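Side-chain contact in motility-associated killing factor MakB (Vibrio cholerae serotype O1, PDB 6W1W), which probably acts as one component of a three-component cytotoxin whose structure resembles that of alpha-pore-forming toxins: residues 227-232 / 341-346. Numbering follows the deposited sequence.
Sequences STISSA and KPVLVN
I229 meets V343 and V345 through methyl groups alone, and its branches divide the work between the two valines. I229 CB, 5.1 Å from V343 CG2, makes no contact with segment 341-346, and there the side chain forks. A chi1 of -64° swings I229 CG1 away from the carbonyl and leaves CG2 opposite the backbone N; CG1 too stops short of touching this segment. The chain then runs on extended (chi2 174°), and this reach brings the terminal methyl to the valine. I229 CD1 is 4.1 Å from V343 CG1 and also 4.1 Å from V343 CG2, equal separations that place it astride the fork of V343, the two side chains meeting tip to tip. The other branch goes to the second valine, where I229 CG2 approaches V345 CG2 at 4.4 Å, a looser touch. V343 and V345 are two residues apart on one strand, and the bonds from CA to CB of both head toward the helix, as that of I229 heads toward the strand. The total buried surface is just 102 Å², yet all three residues are buried, so other parts of the chain must complete their cover. I229 also touches the loop residue L177, V197 of strand 193-203, L218 of 209-220 and I352 of 351-354, the last shared with V343. With the valines of 338-346, it therefore meets all four strands, which sets helix 225-230 against one face of a mixed sheet where 338-346 runs between parallel 193-203 and antiparallel 351-354, an arrangement consistent with the head domain of an alpha-pore-forming toxin.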
ATOM      1  N   SER A 227     -11.264 -19.658   2.113  1.00110.70           N
ATOM      2  CA  SER A 227     -12.446 -19.864   2.947  1.00108.27           C
ATOM      3  C   SER A 227     -13.402 -18.681   2.865  1.00105.04           C
ATOM      4  O   SER A 227     -14.620 -18.862   2.760  1.00110.41           O
ATOM      5  CB  SER A 227     -12.032 -20.112   4.401  1.00106.68           C
ATOM      6  OG  SER A 227     -11.588 -21.442   4.601  1.00110.58           O
ATOM      7  N   THR A 228     -12.873 -17.461   2.911  1.00 94.16           N
ATOM      8  CA  THR A 228     -13.747 -16.299   2.954  1.00 99.90           C
ATOM      9  C   THR A 228     -14.342 -15.987   1.586  1.00105.85           C
ATOM     10  O   THR A 228     -15.433 -15.412   1.509  1.00115.62           O
ATOM     11  CB  THR A 228     -12.981 -15.095   3.516  1.00117.69           C
ATOM     12  OG1 THR A 228     -13.892 -14.027   3.818  1.00 90.57           O
ATOM     13  CG2 THR A 228     -11.914 -14.606   2.535  1.00113.90           C
ATOM     14  N   ILE A 229     -13.665 -16.380   0.505  1.00103.71           N
ATOM     15  CA  ILE A 229     -14.132 -16.040  -0.837  1.00111.92           C
ATOM     16  C   ILE A 229     -15.188 -17.029  -1.312  1.00100.10           C
ATOM     17  O   ILE A 229     -16.257 -16.633  -1.789  1.00 92.01           O
ATOM     18  CB  ILE A 229     -12.950 -15.970  -1.827  1.00103.02           C
ATOM     19  CG1 ILE A 229     -11.989 -14.842  -1.454  1.00 95.80           C
ATOM     20  CG2 ILE A 229     -13.461 -15.801  -3.263  1.00 85.71           C
ATOM     21  CD1 ILE A 229     -10.719 -14.801  -2.315  1.00 81.53           C
ATOM     22  N   SER A 230     -14.897 -18.331  -1.208  1.00 96.26           N
ATOM     23  CA  SER A 230     -15.847 -19.342  -1.664  1.00109.48           C
ATOM     24  C   SER A 230     -17.151 -19.288  -0.873  1.00101.75           C
ATOM     25  O   SER A 230     -18.221 -19.563  -1.424  1.00111.88           O
ATOM     26  CB  SER A 230     -15.219 -20.734  -1.578  1.00 93.11           C
ATOM     27  OG  SER A 230     -14.549 -20.919  -0.347  1.00100.03           O
ATOM     28  N   SER A 231     -17.083 -18.906   0.401  1.00100.71           N
ATOM     29  CA  SER A 231     -18.252 -18.800   1.264  1.00107.16           C
ATOM     30  C   SER A 231     -18.914 -17.428   1.220  1.00106.96           C
ATOM     31  O   SER A 231     -19.907 -17.214   1.920  1.00106.58           O
ATOM     32  CB  SER A 231     -17.871 -19.122   2.707  1.00 99.17           C
ATOM     33  OG  SER A 231     -17.982 -17.971   3.533  1.00108.33           O
ATOM     34  N   ALA A 232     -18.388 -16.489   0.441  1.00 97.00           N
ATOM     35  CA  ALA A 232     -19.036 -15.196   0.268  1.00109.74           C
ATOM     36  C   ALA A 232     -20.091 -15.327  -0.821  1.00112.13           C
ATOM     37  O   ALA A 232     -19.782 -15.752  -1.941  1.00 98.17           O
ATOM     38  CB  ALA A 232     -18.015 -14.119  -0.088  1.00113.60           C
ATOM     39  N   LYS A 341      -2.204 -19.369   0.943  1.00108.22           N
ATOM     40  CA  LYS A 341      -2.300 -20.054  -0.338  1.00107.09           C
ATOM     41  C   LYS A 341      -3.064 -19.180  -1.326  1.00111.25           C
ATOM     42  O   LYS A 341      -4.129 -18.650  -0.983  1.00109.11           O
ATOM     43  CB  LYS A 341      -2.986 -21.407  -0.173  1.00102.24           C
ATOM     44  CG  LYS A 341      -2.335 -22.309   0.867  1.00102.60           C
ATOM     45  CD  LYS A 341      -2.740 -23.761   0.671  1.00106.68           C
ATOM     46  CE  LYS A 341      -2.047 -24.677   1.668  1.00112.01           C
ATOM     47  NZ  LYS A 341      -2.313 -26.116   1.371  1.00118.12           N
ATOM     48  N   PRO A 342      -2.555 -18.985  -2.539  1.00110.86           N
ATOM     49  CA  PRO A 342      -3.269 -18.157  -3.515  1.00104.24           C
ATOM     50  C   PRO A 342      -4.526 -18.851  -4.004  1.00 99.66           C
ATOM     51  O   PRO A 342      -4.641 -20.077  -3.982  1.00108.51           O
ATOM     52  CB  PRO A 342      -2.255 -17.990  -4.647  1.00 97.35           C
ATOM     53  CG  PRO A 342      -1.406 -19.220  -4.551  1.00 99.79           C
ATOM     54  CD  PRO A 342      -1.292 -19.514  -3.080  1.00100.76           C
ATOM     55  N   VAL A 343      -5.481 -18.043  -4.454  1.00 89.56           N
ATOM     56  CA  VAL A 343      -6.761 -18.539  -4.944  1.00 95.31           C
ATOM     57  C   VAL A 343      -7.059 -17.871  -6.282  1.00103.09           C
ATOM     58  O   VAL A 343      -6.922 -16.650  -6.414  1.00109.07           O
ATOM     59  CB  VAL A 343      -7.894 -18.290  -3.925  1.00 86.69           C
ATOM     60  CG1 VAL A 343      -7.459 -17.285  -2.870  1.00 74.38           C
ATOM     61  CG2 VAL A 343      -9.161 -17.820  -4.622  1.00 80.99           C
ATOM     62  N   LEU A 344      -7.446 -18.675  -7.273  1.00 93.07           N
ATOM     63  CA  LEU A 344      -7.781 -18.187  -8.606  1.00 86.33           C
ATOM     64  C   LEU A 344      -9.298 -18.137  -8.760  1.00 87.87           C
ATOM     65  O   LEU A 344      -9.969 -19.173  -8.684  1.00 92.24           O
ATOM     66  CB  LEU A 344      -7.154 -19.077  -9.680  1.00 80.13           C
ATOM     67  CG  LEU A 344      -7.723 -19.001 -11.103  1.00 87.05           C
ATOM     68  CD1 LEU A 344      -7.599 -17.603 -11.691  1.00 82.50           C
ATOM     69  CD2 LEU A 344      -7.046 -20.018 -12.007  1.00 94.12           C
ATOM     70  N   VAL A 345      -9.831 -16.939  -8.995  1.00 84.16           N
ATOM     71  CA  VAL A 345     -11.250 -16.735  -9.265  1.00 82.09           C
ATOM     72  C   VAL A 345     -11.420 -16.732 -10.783  1.00 90.24           C
ATOM     73  O   VAL A 345     -11.265 -15.700 -11.439  1.00108.63           O
ATOM     74  CB  VAL A 345     -11.769 -15.439  -8.633  1.00 81.40           C
ATOM     75  CG1 VAL A 345     -13.270 -15.326  -8.813  1.00 79.41           C
ATOM     76  CG2 VAL A 345     -11.399 -15.374  -7.164  1.00 73.64           C
ATOM     77  N   ASN A 346     -11.760 -17.889 -11.344  1.00 92.95           N
ATOM     78  CA  ASN A 346     -11.892 -18.062 -12.790  1.00101.61           C
ATOM     79  C   ASN A 346     -13.326 -17.728 -13.204  1.00105.48           C
ATOM     80  O   ASN A 346     -14.247 -18.511 -12.952  1.00118.87           O
ATOM     81  CB  ASN A 346     -11.518 -19.493 -13.171  1.00103.69           C
ATOM     82  CG  ASN A 346     -11.438 -19.712 -14.674  1.00104.76           C
ATOM     83  OD1 ASN A 346     -12.107 -19.038 -15.457  1.00 96.21           O
ATOM     84  ND2 ASN A 346     -10.616 -20.679 -15.084  1.00105.22           N
TER